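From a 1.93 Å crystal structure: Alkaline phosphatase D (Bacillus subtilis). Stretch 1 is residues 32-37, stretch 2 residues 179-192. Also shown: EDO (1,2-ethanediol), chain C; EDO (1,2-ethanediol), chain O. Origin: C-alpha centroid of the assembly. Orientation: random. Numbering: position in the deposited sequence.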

# COMPACT_ATOMS: atom_id res chain seq x y z
N ASP A 32 -6.21 24.79 8.78
CA ASP A 32 -6.43 24.15 10.12
C ASP A 32 -6.81 22.66 9.95
O ASP A 32 -8.00 22.30 10.04
CB ASP A 32 -7.58 24.90 10.83
CG ASP A 32 -7.77 24.50 12.29
OD1 ASP A 32 -7.12 23.56 12.78
OD2 ASP A 32 -8.61 25.17 12.94
N PRO A 33 -5.82 21.78 9.73
CA PRO A 33 -6.08 20.50 9.08
C PRO A 33 -6.80 19.44 9.92
O PRO A 33 -7.59 18.68 9.38
CB PRO A 33 -4.67 20.01 8.68
CG PRO A 33 -3.73 20.74 9.61
CD PRO A 33 -4.37 22.07 9.81
N LEU A 34 -6.53 19.39 11.21
CA LEU A 34 -7.19 18.40 12.07
C LEU A 34 -8.61 18.82 12.53
O LEU A 34 -9.33 18.00 13.12
CB LEU A 34 -6.29 18.07 13.26
CG LEU A 34 -5.32 16.91 12.99
CD1 LEU A 34 -4.50 17.14 11.72
CD2 LEU A 34 -4.41 16.67 14.20
N ASN A 35 -9.00 20.06 12.26
CA ASN A 35 -10.35 20.55 12.60
C ASN A 35 -11.18 20.83 11.35
O ASN A 35 -11.93 21.80 11.28
CB ASN A 35 -10.25 21.82 13.47
CG ASN A 35 -9.51 21.58 14.76
OD1 ASN A 35 -8.49 22.23 15.04
ND2 ASN A 35 -10.00 20.66 15.55
N GLY A 36 -11.05 19.97 10.35
CA GLY A 36 -11.87 20.05 9.17
C GLY A 36 -11.28 20.87 8.05
O GLY A 36 -11.86 20.94 6.97
N GLY A 37 -10.15 21.51 8.29
CA GLY A 37 -9.49 22.28 7.24
C GLY A 37 -9.49 23.79 7.42
O GLY A 37 -8.60 24.47 6.90
N LEU A 179 -17.70 11.26 7.11
CA LEU A 179 -16.81 11.87 6.15
C LEU A 179 -15.82 12.82 6.82
O LEU A 179 -14.61 12.77 6.54
CB LEU A 179 -17.59 12.56 5.05
CG LEU A 179 -16.79 13.29 3.96
CD1 LEU A 179 -15.84 12.36 3.18
CD2 LEU A 179 -17.74 14.01 3.02
N GLN A 180 -16.30 13.66 7.73
CA GLN A 180 -15.42 14.61 8.38
C GLN A 180 -14.40 13.87 9.25
O GLN A 180 -13.24 14.23 9.27
CB GLN A 180 -16.23 15.65 9.20
CG GLN A 180 -15.65 17.06 9.20
CD GLN A 180 -15.21 17.57 7.81
OE1 GLN A 180 -15.95 17.49 6.84
NE2 GLN A 180 -13.97 18.05 7.73
N ASP A 181 -14.84 12.84 9.98
CA ASP A 181 -13.95 12.02 10.77
C ASP A 181 -12.79 11.44 9.89
O ASP A 181 -11.63 11.48 10.29
CB ASP A 181 -14.67 10.82 11.39
CG ASP A 181 -15.72 11.17 12.46
OD1 ASP A 181 -15.70 12.27 13.03
OD2 ASP A 181 -16.53 10.26 12.75
N TYR A 182 -13.14 10.90 8.73
CA TYR A 182 -12.14 10.31 7.81
C TYR A 182 -11.21 11.36 7.22
O TYR A 182 -10.01 11.12 7.07
CB TYR A 182 -12.82 9.51 6.67
CG TYR A 182 -13.18 8.12 7.11
CD1 TYR A 182 -12.25 7.09 7.05
CD2 TYR A 182 -14.47 7.83 7.59
CE1 TYR A 182 -12.57 5.79 7.49
CE2 TYR A 182 -14.80 6.56 8.03
CZ TYR A 182 -13.85 5.53 7.97
OH TYR A 182 -14.20 4.28 8.40
N ARG A 183 -11.76 12.51 6.87
CA ARG A 183 -10.95 13.62 6.35
C ARG A 183 -9.92 14.07 7.38
O ARG A 183 -8.73 14.27 7.04
CB ARG A 183 -11.84 14.79 5.95
CG ARG A 183 -12.59 14.62 4.67
CD ARG A 183 -13.65 15.73 4.55
NE ARG A 183 -14.19 15.83 3.21
CZ ARG A 183 -15.19 16.61 2.85
NH1 ARG A 183 -15.79 17.39 3.75
NH2 ARG A 183 -15.57 16.65 1.60
N ASN A 184 -10.36 14.20 8.63
CA ASN A 184 -9.48 14.62 9.70
C ASN A 184 -8.41 13.58 10.01
O ASN A 184 -7.26 13.92 10.34
CB ASN A 184 -10.27 15.01 10.96
CG ASN A 184 -11.08 16.29 10.77
OD1 ASN A 184 -10.84 17.04 9.82
ND2 ASN A 184 -12.07 16.52 11.64
N ARG A 185 -8.76 12.31 9.91
CA ARG A 185 -7.76 11.27 10.14
C ARG A 185 -6.72 11.29 9.00
O ARG A 185 -5.53 11.16 9.28
CB ARG A 185 -8.42 9.89 10.22
CG ARG A 185 -7.46 8.75 10.49
CD ARG A 185 -6.77 8.87 11.81
NE ARG A 185 -7.63 9.16 12.97
CZ ARG A 185 -8.18 8.26 13.78
NH1 ARG A 185 -8.05 6.95 13.56
NH2 ARG A 185 -8.89 8.69 14.85
N HIS A 186 -7.16 11.40 7.75
CA HIS A 186 -6.20 11.57 6.62
C HIS A 186 -5.29 12.78 6.84
O HIS A 186 -4.09 12.71 6.61
CB HIS A 186 -6.87 11.70 5.25
CG HIS A 186 -7.21 10.38 4.62
ND1 HIS A 186 -6.53 9.69 3.65
CD2 HIS A 186 -8.23 9.60 4.93
CE1 HIS A 186 -7.18 8.56 3.38
NE2 HIS A 186 -8.19 8.47 4.18
N ALA A 187 -5.85 13.88 7.33
CA ALA A 187 -5.07 15.06 7.64
C ALA A 187 -4.06 14.81 8.76
O ALA A 187 -2.93 15.32 8.68
CB ALA A 187 -5.99 16.24 7.98
N GLN A 188 -4.42 14.05 9.79
CA GLN A 188 -3.49 13.76 10.87
C GLN A 188 -2.25 13.04 10.34
O GLN A 188 -1.13 13.40 10.68
CB GLN A 188 -4.11 12.90 11.97
CG GLN A 188 -3.10 12.47 13.02
CD GLN A 188 -3.71 11.70 14.17
OE1 GLN A 188 -4.55 10.81 13.96
NE2 GLN A 188 -3.29 12.03 15.41
N TYR A 189 -2.47 11.99 9.55
CA TYR A 189 -1.40 11.17 8.98
C TYR A 189 -0.55 11.95 7.99
O TYR A 189 0.67 11.93 8.06
CB TYR A 189 -1.97 9.90 8.30
CG TYR A 189 -2.27 8.76 9.27
CD1 TYR A 189 -3.12 8.94 10.35
CD2 TYR A 189 -1.73 7.50 9.08
CE1 TYR A 189 -3.40 7.91 11.22
CE2 TYR A 189 -1.99 6.46 9.95
CZ TYR A 189 -2.85 6.66 11.01
OH TYR A 189 -3.10 5.64 11.90
N ARG A 190 -1.22 12.66 7.08
CA ARG A 190 -0.58 13.37 5.99
C ARG A 190 0.17 14.65 6.46
O ARG A 190 0.97 15.19 5.70
CB ARG A 190 -1.62 13.69 4.92
CG ARG A 190 -1.12 14.22 3.60
CD ARG A 190 -0.14 13.24 2.97
NE ARG A 190 -0.18 13.11 1.53
CZ ARG A 190 -1.22 12.75 0.78
NH1 ARG A 190 -2.43 12.53 1.29
NH2 ARG A 190 -1.07 12.68 -0.54
N SER A 191 -0.08 15.09 7.69
CA SER A 191 0.59 16.25 8.28
C SER A 191 2.06 15.94 8.64
O SER A 191 2.82 16.84 8.92
CB SER A 191 -0.12 16.64 9.60
OG SER A 191 -1.32 17.31 9.31
N ASP A 192 2.39 14.66 8.74
CA ASP A 192 3.73 14.25 9.13
C ASP A 192 4.72 14.67 8.04
O ASP A 192 4.55 14.32 6.89
CB ASP A 192 3.77 12.75 9.33
CG ASP A 192 5.12 12.29 9.79
OD1 ASP A 192 6.03 12.28 8.93
OD2 ASP A 192 5.27 11.97 10.99
C1 EDO C . -14.63 15.03 12.95
O1 EDO C . -15.76 15.79 13.42
C2 EDO C . -13.79 14.44 14.09
O2 EDO C . -12.39 14.44 13.77
C1 EDO O . -19.11 13.43 13.52
O1 EDO O . -18.13 13.01 14.48
C2 EDO O . -18.48 14.32 12.44
O2 EDO O . -19.35 14.47 11.32
O HOH W 1 -9.44 17.87 7.60
O HOH W 2 -13.49 19.33 5.43

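A short loop, residues 32-37, lies against one side of the helix that begins stretch 2, and the two bury 320 Å² between them, both sides summed. The loop is a tight turn closed by paired backbone hydrogen bonds, Asp 32 N to Gly 37 O (3.1 Å) and Gly 37 N to Asp 32 O (2.9 Å), which leave Pro 33, Leu 34 and Gly 36 to meet the helix. Along stretch 2 the contacts recur every three or four residues, at Gln 180, Asn 184, Ala 187 with Gln 188, and Ser 191.

Gln 180 comes first. Its CA-to-CB bond points sideways, but the folded side chain (chi2 46°, p) brings NE2 to 3.2 Å from Gly 36 CA. An ideal CB on Gly 36 would also lie 3.2 Å from Gln 180 NE2, a tight approach, and the backbone angles of Gly 36 (92/-5) by themselves call for glycine. Water 2 bridges the pair, accepting from Gln 180 NE2 (2.7 Å) and donating to Gly 36 O (2.8 Å). The other end of the amide is steadied within the helix, where Arg 183 NH1 donates to Gln 180 OE1 (3.1 Å).

Asn 184, whose CA is 5.0 Å from that of Leu 34, is the polar centre of the contact. With chi1 at -69° (m), its OD1 accepts a weak hydrogen bond from Gly 36 N (3.0 Å; the angle is only 122°). Water 1 donates to both Asn 184 OD1 (2.8 Å) and Pro 33 O (2.7 Å), joining two acceptors that could not bond each other directly. Asn 184 ND2 lies 3.4 Å from Leu 34 O at a poor angle and instead donates to O2 of the chain C ethanediol (3.0 Å, 173°), probably a crystallisation additive.

Ala 187 is buried and points toward the loop. Its small methyl permits close approach: CB lies 3.2 Å from Pro 33 O and makes apolar contacts of 4.1 Å with both Pro 33 CB and Leu 34 CD1. Leu 34 starts out sideways, but its end comes nearer, and CD1 reaches 3.6 Å from Gln 188 CA. Gln 188 itself is extended (chi1 and chi2 both t); its CB is 4.3 Å from Leu 34 CD1, while its amide is hydrogen-bonded elsewhere in the structure.

Ser 191 closes the contact. Its OG donates to Ala 187 O (2.6 Å), so the hydroxyl is satisfied within its own stretch and can sit 4.0 Å from Leu 34 CD1 and 4.2 Å from Pro 33 CG.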